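Local structure of putative Chlorite dismutase TA0507 (Thermoplasma acidophilum, 3DTZ) at residues Tyr25-Ser30 / Phe81-Arg86; Gly63-His68 / Lys127-Leu132; Pro144-Pro149 / Asp191-Val196. The protein is of unknown function but probably binds heme and may act as an oxidoreductase. One frame throughout, in Å; residues are numbered along the deposited sequence. Where two conformers were deposited one is given.

Contact 1 (Tyr25-Ser30 / Phe81-Arg86); sequences YTSVLS and FWYSSR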
loop_
_atom_site.group_PDB
_atom_site.type_symbol
_atom_site.label_atom_id
_atom_site.label_comp_id
_atom_site.label_asym_id
_atom_site.label_seq_id
_atom_site.Cartn_x
_atom_site.Cartn_y
_atom_site.Cartn_z
ATOM N N TYR D 25 23.701 -14.781 -11.655
ATOM C CA TYR D 25 22.484 -13.991 -11.368
ATOM C C TYR D 25 21.317 -14.927 -11.137
ATOM O O TYR D 25 21.297 -16.046 -11.644
ATOM C CB TYR D 25 22.116 -13.097 -12.557
ATOM C CG TYR D 25 23.154 -12.043 -12.855
ATOM C CD1 TYR D 25 23.080 -10.786 -12.254
ATOM C CD2 TYR D 25 24.204 -12.298 -13.756
ATOM C CE1 TYR D 25 24.048 -9.797 -12.529
ATOM C CE2 TYR D 25 25.171 -11.341 -14.031
ATOM C CZ TYR D 25 25.087 -10.090 -13.417
ATOM O OH TYR D 25 26.028 -9.131 -13.693
ATOM N N THR D 26 20.349 -14.490 -10.354
ATOM C CA THR D 26 19.128 -15.279 -10.189
ATOM C C THR D 26 17.906 -14.368 -10.090
ATOM O O THR D 26 18.009 -13.205 -9.666
ATOM C CB THR D 26 19.216 -16.242 -8.994
ATOM O OG1 THR D 26 18.078 -17.117 -9.002
ATOM C CG2 THR D 26 19.313 -15.462 -7.642
ATOM N N SER D 27 16.751 -14.918 -10.480
ATOM C CA SER D 27 15.495 -14.189 -10.328
ATOM C C SER D 27 14.435 -15.103 -9.767
ATOM O O SER D 27 14.415 -16.299 -10.072
ATOM C CB SER D 27 15.023 -13.634 -11.673
ATOM O OG SER D 27 15.727 -12.444 -12.002
ATOM N N VAL D 28 13.562 -14.516 -8.953
ATOM C CA VAL D 28 12.367 -15.215 -8.508
ATOM C C VAL D 28 11.201 -14.329 -8.986
ATOM O O VAL D 28 11.200 -13.130 -8.720
ATOM C CB VAL D 28 12.338 -15.357 -6.975
ATOM C CG1 VAL D 28 11.040 -16.039 -6.542
ATOM C CG2 VAL D 28 13.603 -16.184 -6.477
ATOM N N LEU D 29 10.242 -14.935 -9.678
ATOM C CA LEU D 29 9.042 -14.232 -10.180
ATOM C C LEU D 29 7.812 -14.960 -9.659
ATOM O O LEU D 29 7.801 -16.190 -9.626
ATOM C CB LEU D 29 8.982 -14.250 -11.726
ATOM C CG LEU D 29 10.258 -13.953 -12.535
ATOM C CD1 LEU D 29 9.934 -14.026 -14.037
ATOM C CD2 LEU D 29 10.834 -12.570 -12.136
ATOM N N SER D 30 6.773 -14.222 -9.292
ATOM C CA SER D 30 5.503 -14.875 -8.970
ATOM C C SER D 30 4.352 -14.215 -9.736
ATOM O O SER D 30 4.429 -13.028 -10.077
ATOM C CB SER D 30 5.260 -14.903 -7.464
ATOM O OG SER D 30 5.062 -13.590 -6.943
ATOM N N PHE D 81 8.338 -18.872 -10.201
ATOM C CA PHE D 81 9.416 -19.287 -11.093
ATOM C C PHE D 81 10.753 -18.910 -10.450
ATOM O O PHE D 81 10.902 -17.814 -9.923
ATOM C CB PHE D 81 9.301 -18.512 -12.435
ATOM C CG PHE D 81 8.050 -18.830 -13.218
ATOM C CD1 PHE D 81 7.915 -20.078 -13.846
ATOM C CD2 PHE D 81 7.004 -17.908 -13.314
ATOM C CE1 PHE D 81 6.760 -20.403 -14.570
ATOM C CE2 PHE D 81 5.825 -18.229 -14.032
ATOM C CZ PHE D 81 5.724 -19.473 -14.678
ATOM N N TRP D 82 11.734 -19.791 -10.543
ATOM C CA TRP D 82 13.087 -19.493 -10.082
ATOM C C TRP D 82 14.071 -19.921 -11.186
ATOM O O TRP D 82 14.003 -21.036 -11.658
ATOM C CB TRP D 82 13.369 -20.265 -8.796
ATOM C CG TRP D 82 14.778 -20.196 -8.282
ATOM C CD1 TRP D 82 15.647 -19.114 -8.349
ATOM C CD2 TRP D 82 15.482 -21.243 -7.601
ATOM N NE1 TRP D 82 16.858 -19.452 -7.758
ATOM C CE2 TRP D 82 16.778 -20.740 -7.278
ATOM C CE3 TRP D 82 15.140 -22.561 -7.212
ATOM C CZ2 TRP D 82 17.736 -21.507 -6.573
ATOM C CZ3 TRP D 82 16.095 -23.334 -6.514
ATOM C CH2 TRP D 82 17.399 -22.808 -6.228
ATOM N N TYR D 83 14.978 -19.035 -11.593
ATOM C CA TYR D 83 15.999 -19.439 -12.592
ATOM C C TYR D 83 17.281 -18.645 -12.375
ATOM O O TYR D 83 17.238 -17.554 -11.762
ATOM C CB TYR D 83 15.500 -19.229 -14.036
ATOM C CG TYR D 83 14.960 -17.856 -14.313
ATOM C CD1 TYR D 83 15.797 -16.818 -14.735
ATOM C CD2 TYR D 83 13.606 -17.571 -14.082
ATOM C CE1 TYR D 83 15.262 -15.523 -14.971
ATOM C CE2 TYR D 83 13.084 -16.321 -14.308
ATOM C CZ TYR D 83 13.906 -15.308 -14.751
ATOM O OH TYR D 83 13.344 -14.068 -14.933
ATOM N N SER D 84 18.382 -19.161 -12.924
ATOM C CA SER D 84 19.722 -18.592 -12.697
ATOM C C SER D 84 20.572 -18.672 -13.966
ATOM O O SER D 84 20.404 -19.591 -14.751
ATOM C CB SER D 84 20.437 -19.324 -11.554
ATOM O OG SER D 84 19.559 -19.592 -10.463
ATOM N N SER D 85 21.497 -17.724 -14.134
ATOM C CA SER D 85 22.413 -17.690 -15.288
ATOM C C SER D 85 23.559 -16.730 -14.992
ATOM O O SER D 85 23.367 -15.760 -14.286
ATOM C CB SER D 85 21.703 -17.148 -16.539
ATOM O OG SER D 85 22.597 -17.132 -17.676
ATOM N N ARG D 86 24.740 -16.999 -15.550
ATOM C CA ARG D 86 25.835 -16.035 -15.487
ATOM C C ARG D 86 25.628 -14.897 -16.475
ATOM O O ARG D 86 26.305 -13.874 -16.378
ATOM C CB ARG D 86 27.193 -16.716 -15.733
ATOM C CG ARG D 86 27.616 -17.612 -14.585
ATOM C CD ARG D 86 29.064 -18.072 -14.686
ATOM N NE ARG D 86 29.439 -18.748 -13.445
ATOM C CZ ARG D 86 29.303 -20.052 -13.205
ATOM N NH1 ARG D 86 28.823 -20.877 -14.138
ATOM N NH2 ARG D 86 29.670 -20.544 -12.018
HETATM O O HOH W 1 15.266 -12.052 -14.848
#
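Thr26 and Trp82 meet through the threonine hydroxyl, which lies at the edge of the indole ring near its plane. With OG1 swung anti to the backbone N (chi1 -172°), the hydroxyl donates to the carbonyl of Tyr83, Thr26 OG1 to Tyr83 O being 2.9 Å. Trp82 NE1 approaches the same Thr26 OG1 at 2.9 Å, but the N-H points well off the oxygen, so the bond is weak. Tyr83 O is thus gripped twice: Ser27 N lies 3.0 Å from Tyr83 O, nearly in line with the carbonyl, whereas the threonine hydroxyl stands 52° out of the carbonyl plane. On the same face as Thr26 and Trp82, Val28 CG2 packs 4.0 Å from Trp82 CD1.

The other face carries Tyr25, Ser27, Leu29, Phe81, Tyr83 and Ser85. Tyr83 takes the torsion that sets CG between its backbone N and carbonyl carbon (chi1 52°), which leans the ring toward the neighbouring strand. Ser27 CB comes 3.7 Å from Tyr83 CZ, and Leu29 CD1 meets the ring at its edge, 3.5 Å from Tyr83 OH. A water joins that phenol to Ser27 OG, which also bonds Ser112 O. Paired main-chain bonds at Tyr25-Ser85, Ser27-Tyr83 and Leu29-Phe81 fix the antiparallel register. Within this buried sheet the Thr26 hydroxyl is probably held by Tyr83 O and Tyr116 OH, its link to the indole being weak.

Contact 2 (Gly63-His68 / Lys127-Leu132); sequences GYINFH and KLEDSL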
loop_
_atom_site.group_PDB
_atom_site.type_symbol
_atom_site.label_atom_id
_atom_site.label_comp_id
_atom_site.label_asym_id
_atom_site.label_seq_id
_atom_site.Cartn_x
_atom_site.Cartn_y
_atom_site.Cartn_z
ATOM N N GLY D 63 22.800 -21.718 -21.215
ATOM C CA GLY D 63 23.116 -20.585 -20.349
ATOM C C GLY D 63 22.275 -20.506 -19.075
ATOM O O GLY D 63 22.669 -19.819 -18.125
ATOM N N TYR D 64 21.119 -21.174 -19.058
ATOM C CA TYR D 64 20.313 -21.241 -17.829
ATOM C C TYR D 64 20.791 -22.392 -16.967
ATOM O O TYR D 64 20.673 -23.558 -17.349
ATOM C CB TYR D 64 18.810 -21.335 -18.100
ATOM C CG TYR D 64 18.304 -20.101 -18.821
ATOM C CD1 TYR D 64 18.310 -18.843 -18.186
ATOM C CD2 TYR D 64 17.834 -20.184 -20.124
ATOM C CE1 TYR D 64 17.849 -17.704 -18.852
ATOM C CE2 TYR D 64 17.392 -19.070 -20.799
ATOM C CZ TYR D 64 17.399 -17.833 -20.170
ATOM O OH TYR D 64 16.974 -16.731 -20.871
ATOM N N ILE D 65 21.315 -22.037 -15.798
ATOM C CA ILE D 65 21.862 -23.006 -14.849
ATOM C C ILE D 65 20.748 -23.852 -14.194
ATOM O O ILE D 65 20.871 -25.093 -14.084
ATOM C CB ILE D 65 22.764 -22.296 -13.816
ATOM C CG1 ILE D 65 23.966 -21.662 -14.567
ATOM C CG2 ILE D 65 23.187 -23.287 -12.677
ATOM C CD1 ILE D 65 24.864 -20.710 -13.733
ATOM N N ASN D 66 19.649 -23.187 -13.813
ATOM C CA ASN D 66 18.470 -23.885 -13.317
ATOM C C ASN D 66 17.201 -23.134 -13.706
ATOM O O ASN D 66 17.240 -21.933 -14.066
ATOM C CB ASN D 66 18.548 -24.179 -11.782
ATOM C CG ASN D 66 18.386 -22.936 -10.918
ATOM O OD1 ASN D 66 18.703 -21.819 -11.331
ATOM N ND2 ASN D 66 17.867 -23.128 -9.710
ATOM N N PHE D 67 16.098 -23.888 -13.684
ATOM C CA PHE D 67 14.760 -23.301 -13.849
ATOM C C PHE D 67 13.792 -24.261 -13.180
ATOM O O PHE D 67 13.715 -25.448 -13.542
ATOM C CB PHE D 67 14.375 -23.158 -15.327
ATOM C CG PHE D 67 12.929 -22.827 -15.515
ATOM C CD1 PHE D 67 12.458 -21.570 -15.133
ATOM C CD2 PHE D 67 12.033 -23.784 -15.972
ATOM C CE1 PHE D 67 11.091 -21.233 -15.262
ATOM C CE2 PHE D 67 10.661 -23.468 -16.112
ATOM C CZ PHE D 67 10.203 -22.206 -15.762
ATOM N N HIS D 68 13.078 -23.765 -12.180
ATOM C CA HIS D 68 12.097 -24.593 -11.467
ATOM C C HIS D 68 10.785 -23.812 -11.307
ATOM O O HIS D 68 10.811 -22.599 -11.139
ATOM C CB HIS D 68 12.632 -25.014 -10.094
ATOM C CG HIS D 68 13.949 -25.735 -10.158
ATOM N ND1 HIS D 68 14.114 -26.909 -10.859
ATOM C CD2 HIS D 68 15.151 -25.463 -9.591
ATOM C CE1 HIS D 68 15.375 -27.308 -10.759
ATOM N NE2 HIS D 68 16.024 -26.442 -10.002
ATOM N N LYS D 127 30.902 -26.066 -4.915
ATOM C CA LYS D 127 30.562 -25.122 -5.992
ATOM C C LYS D 127 29.079 -24.831 -5.924
ATOM O O LYS D 127 28.250 -25.755 -5.972
ATOM C CB LYS D 127 30.946 -25.714 -7.366
ATOM C CG LYS D 127 32.393 -26.096 -7.460
ATOM C CD LYS D 127 32.659 -27.055 -8.620
ATOM C CE LYS D 127 34.093 -27.566 -8.589
ATOM N NZ LYS D 127 34.478 -28.221 -9.878
ATOM N N LEU D 128 28.740 -23.560 -5.744
ATOM C CA LEU D 128 27.334 -23.158 -5.669
ATOM C C LEU D 128 26.573 -23.672 -6.903
ATOM O O LEU D 128 25.459 -24.174 -6.778
ATOM C CB LEU D 128 27.194 -21.643 -5.481
ATOM C CG LEU D 128 25.766 -21.134 -5.206
ATOM C CD1 LEU D 128 25.839 -19.848 -4.356
ATOM C CD2 LEU D 128 25.078 -20.805 -6.520
ATOM N N GLU D 129 27.202 -23.574 -8.068
ATOM C CA GLU D 129 26.578 -24.023 -9.303
ATOM C C GLU D 129 26.214 -25.511 -9.242
ATOM O O GLU D 129 25.163 -25.909 -9.743
ATOM C CB GLU D 129 27.491 -23.736 -10.480
ATOM C CG GLU D 129 26.898 -24.143 -11.832
ATOM C CD GLU D 129 27.791 -23.792 -12.992
ATOM O OE1 GLU D 129 28.880 -23.235 -12.757
ATOM O OE2 GLU D 129 27.414 -24.111 -14.141
ATOM N N ASP D 130 27.065 -26.327 -8.623
ATOM C CA ASP D 130 26.788 -27.765 -8.485
ATOM C C ASP D 130 25.499 -27.975 -7.704
ATOM O O ASP D 130 24.683 -28.837 -8.053
ATOM C CB ASP D 130 27.937 -28.497 -7.773
ATOM C CG ASP D 130 29.145 -28.772 -8.669
ATOM O OD1 ASP D 130 29.066 -28.594 -9.911
ATOM O OD2 ASP D 130 30.203 -29.200 -8.113
ATOM N N SER D 131 25.304 -27.189 -6.639
ATOM C CA SER D 131 24.085 -27.264 -5.832
ATOM C C SER D 131 22.862 -26.886 -6.677
ATOM O O SER D 131 21.806 -27.535 -6.604
ATOM C CB SER D 131 24.218 -26.316 -4.626
ATOM O OG SER D 131 23.248 -26.591 -3.654
ATOM N N LEU D 132 23.009 -25.823 -7.472
ATOM C CA LEU D 132 21.926 -25.373 -8.367
ATOM C C LEU D 132 21.567 -26.454 -9.424
ATOM O O LEU D 132 20.417 -26.533 -9.873
ATOM C CB LEU D 132 22.294 -24.074 -9.049
ATOM C CG LEU D 132 22.460 -22.814 -8.236
ATOM C CD1 LEU D 132 22.769 -21.638 -9.150
ATOM C CD2 LEU D 132 21.160 -22.585 -7.438
HETATM O O HOH W 2 18.088 -25.748 -8.552
#
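A short helix laid against a strand of the antiparallel sheet defines this contact, with Leu132 of helix 128-132 meeting Ile65 and Asn66 of the strand. The axes of the short segments, strand 64-68 and helix 128-132, approach to 8.3 Å at 37°. The apolar part centres on one methyl: Ile65 CG2 lies 3.8 Å from Leu132 CB, the two side chains crossing obliquely. The same methyl also reaches one turn back along the helix, where Ile65 CG2 is 3.9 Å from Glu129 CG. There the chains cross at about a right angle, and the extended glutamate continues past the isoleucine to salt bridges with Arg86 and Arg133.

The Asn66 CB approaches the C-terminal carbonyl of the helix, Asn66 CB to Leu132 O measuring 3.6 Å. A chi1 of 72° carries the asparagine amide to where OD1 is held by Ser84 and ND2 meets a water. No direct hydrogen bond spans the segments; that one water does the work. It receives Asn66 ND2 at 2.9 Å and donates to Leu132 O at 2.8 Å. His68 NE2, 2.6 Å from this water, presents its ring edge to it in plane. The last carbonyl of the helix is therefore joined to two strand side chains through a single solvent molecule.

Trp82 of strand 79-85 lies against both Asn66 and Leu132, while Tyr116 of strand 106-116 and Tyr182 of strand 180-185 pack on Leu132 as well, so the helix sits where three further strands of the sheet contribute side chains.

Contact 3 (Pro144-Pro149 / Asp191-Val196); sequences PMSKTP and DQEFVV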
loop_
_atom_site.group_PDB
_atom_site.type_symbol
_atom_site.label_atom_id
_atom_site.label_comp_id
_atom_site.label_asym_id
_atom_site.label_seq_id
_atom_site.Cartn_x
_atom_site.Cartn_y
_atom_site.Cartn_z
ATOM N N PRO D 144 12.936 -11.286 0.293
ATOM C CA PRO D 144 13.873 -10.183 0.414
ATOM C C PRO D 144 14.246 -9.957 1.864
ATOM O O PRO D 144 13.469 -10.293 2.765
ATOM C CB PRO D 144 13.107 -8.964 -0.130
ATOM C CG PRO D 144 11.730 -9.375 -0.414
ATOM C CD PRO D 144 11.560 -10.838 -0.008
HETATM N N MSE D 145 15.424 -9.382 2.091
HETATM C CA MSE D 145 15.867 -9.044 3.436
HETATM C C MSE D 145 16.844 -7.855 3.327
HETATM O O MSE D 145 17.568 -7.708 2.329
HETATM C CB MSE D 145 16.530 -10.256 4.107
HETATM C CG MSE D 145 16.900 -9.981 5.530
HETATM SE SE MSE D 145 18.771 -9.430 5.673
HETATM C CE MSE D 145 19.431 -11.218 5.494
ATOM N N SER D 146 16.832 -6.999 4.335
ATOM C CA SER D 146 17.770 -5.876 4.389
ATOM C C SER D 146 18.262 -5.743 5.827
ATOM O O SER D 146 17.699 -6.349 6.764
ATOM C CB SER D 146 17.115 -4.576 3.910
ATOM O OG SER D 146 16.765 -4.623 2.538
ATOM N N LYS D 147 19.316 -4.958 6.007
ATOM C CA LYS D 147 19.822 -4.681 7.359
ATOM C C LYS D 147 19.820 -3.187 7.629
ATOM O O LYS D 147 19.830 -2.391 6.679
ATOM C CB LYS D 147 21.206 -5.313 7.520
ATOM C CG LYS D 147 21.106 -6.817 7.532
ATOM C CD LYS D 147 22.426 -7.537 7.612
ATOM C CE LYS D 147 22.173 -9.033 7.602
ATOM N NZ LYS D 147 23.242 -9.788 8.326
ATOM N N THR D 148 19.749 -2.792 8.911
ATOM C CA THR D 148 19.734 -1.372 9.261
ATOM C C THR D 148 21.082 -0.727 8.911
ATOM O O THR D 148 22.109 -1.412 8.897
ATOM C CB THR D 148 19.326 -1.143 10.758
ATOM O OG1 THR D 148 20.188 -1.885 11.613
ATOM C CG2 THR D 148 17.917 -1.640 10.998
ATOM N N PRO D 149 21.090 0.588 8.598
ATOM C CA PRO D 149 22.343 1.264 8.207
ATOM C C PRO D 149 23.513 1.055 9.179
ATOM O O PRO D 149 24.656 0.824 8.729
ATOM C CB PRO D 149 21.926 2.731 8.098
ATOM C CG PRO D 149 20.466 2.648 7.723
ATOM C CD PRO D 149 19.945 1.515 8.560
ATOM N N ASP D 191 14.871 -3.369 -4.570
ATOM C CA ASP D 191 14.304 -2.727 -3.363
ATOM C C ASP D 191 14.738 -3.390 -2.045
ATOM O O ASP D 191 14.248 -3.027 -0.963
ATOM C CB ASP D 191 12.779 -2.737 -3.436
ATOM C CG ASP D 191 12.236 -1.810 -4.521
ATOM O OD1 ASP D 191 12.928 -0.834 -4.864
ATOM O OD2 ASP D 191 11.088 -2.030 -4.962
ATOM N N GLN D 192 15.618 -4.380 -2.125
ATOM C CA GLN D 192 16.109 -5.037 -0.907
ATOM C C GLN D 192 17.623 -5.217 -1.094
ATOM O O GLN D 192 18.139 -5.112 -2.221
ATOM C CB GLN D 192 15.443 -6.404 -0.725
ATOM C CG GLN D 192 15.802 -7.467 -1.787
ATOM C CD GLN D 192 15.118 -7.277 -3.141
ATOM O OE1 GLN D 192 13.881 -7.142 -3.240
ATOM N NE2 GLN D 192 15.930 -7.240 -4.188
ATOM N N GLU D 193 18.329 -5.451 0.012
ATOM C CA GLU D 193 19.764 -5.693 -0.059
ATOM C C GLU D 193 20.104 -7.120 -0.404
ATOM O O GLU D 193 21.089 -7.364 -1.105
ATOM C CB GLU D 193 20.435 -5.316 1.265
ATOM C CG GLU D 193 20.371 -3.806 1.505
ATOM C CD GLU D 193 20.792 -3.328 2.894
ATOM O OE1 GLU D 193 20.869 -4.129 3.855
ATOM O OE2 GLU D 193 21.026 -2.086 3.018
ATOM N N PHE D 194 19.307 -8.040 0.124
ATOM C CA PHE D 194 19.485 -9.476 -0.089
ATOM C C PHE D 194 18.202 -10.157 -0.534
ATOM O O PHE D 194 17.105 -9.742 -0.169
ATOM C CB PHE D 194 19.985 -10.159 1.193
ATOM C CG PHE D 194 21.253 -9.551 1.743
ATOM C CD1 PHE D 194 22.487 -9.942 1.238
ATOM C CD2 PHE D 194 21.209 -8.588 2.753
ATOM C CE1 PHE D 194 23.668 -9.385 1.720
ATOM C CE2 PHE D 194 22.409 -8.009 3.258
ATOM C CZ PHE D 194 23.642 -8.441 2.723
ATOM N N VAL D 195 18.343 -11.215 -1.327
ATOM C CA VAL D 195 17.224 -12.136 -1.494
ATOM C C VAL D 195 17.746 -13.499 -1.018
ATOM O O VAL D 195 18.767 -14.001 -1.529
ATOM C CB VAL D 195 16.690 -12.189 -2.927
ATOM C CG1 VAL D 195 15.450 -13.132 -2.987
ATOM C CG2 VAL D 195 16.316 -10.776 -3.447
ATOM N N VAL D 196 17.129 -14.048 0.027
ATOM C CA VAL D 196 17.648 -15.311 0.556
ATOM C C VAL D 196 16.734 -16.429 0.065
ATOM O O VAL D 196 15.497 -16.287 0.104
ATOM C CB VAL D 196 17.785 -15.313 2.086
ATOM C CG1 VAL D 196 18.688 -16.407 2.480
ATOM C CG2 VAL D 196 18.460 -13.999 2.567
HETATM O O HOH W 3 21.216 -0.469 5.083
#
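Glu193 reaches along Ser146 to the backbone of Lys147. Its CB lies 3.9 Å from Met145 O, and its CG is 3.8 Å from Ser146 OG. Extended beyond CG, the chain passes CD alongside Ser146 CB and delivers OE1 to the main chain: Lys147 N donates to Glu193 OE1 at 2.8 Å with a nearly straight N-H...O angle (166°). The donor comes from above the carboxylate plane, 41° out of it; Tyr152 OH also bonds OE1. A water 2.6 Å from Glu193 OE2 donates to that oxygen and to Lys147 O, and Arg214 of the second subunit forms a salt bridge with OE2.

Where strands 139-147 and 194-200 pair, one residue, Met145, is set against two, Glu193 and Phe194: a classic beta bulge. Phe194 N bonds Met145 O at 2.8 Å, whereas the bond from Glu193 N to that carbonyl is weak. Glu193 N is better directed at Ser146 OG, 3.1 Å away.

Within the bulge, the selenomethionine side chain of Met145 lies side by side with that of Phe194 in an oblique Met-aromatic contact, Met145 SE to Phe194 CD2 being 3.9 Å. Pro144, on the other face from Met145, packs its CB against CB and CG of Gln192 in the preceding loop.

In the fold
All three contacts belong to one curved antiparallel sheet. Contacts 1 and 2 have centres about 10 Å apart and touch directly: strands 64-72 and 79-85 are neighbours, and Ser85 OG lies 2.7 Å from Gly63 O, a probable hydrogen bond. Their segments alternate along the chain, so the two are interleaved in sequence. Contact 3 follows in series, built from strands 139-147 and 194-200; its centre is about 17 Å from that of contact 1 and about 23 Å from that of contact 2. Contact 2 meets no other chain of the five-chain assembly and joins a helix to the sheet inside one subunit, while contacts 1 and 3 also take part in the interface with the second subunit.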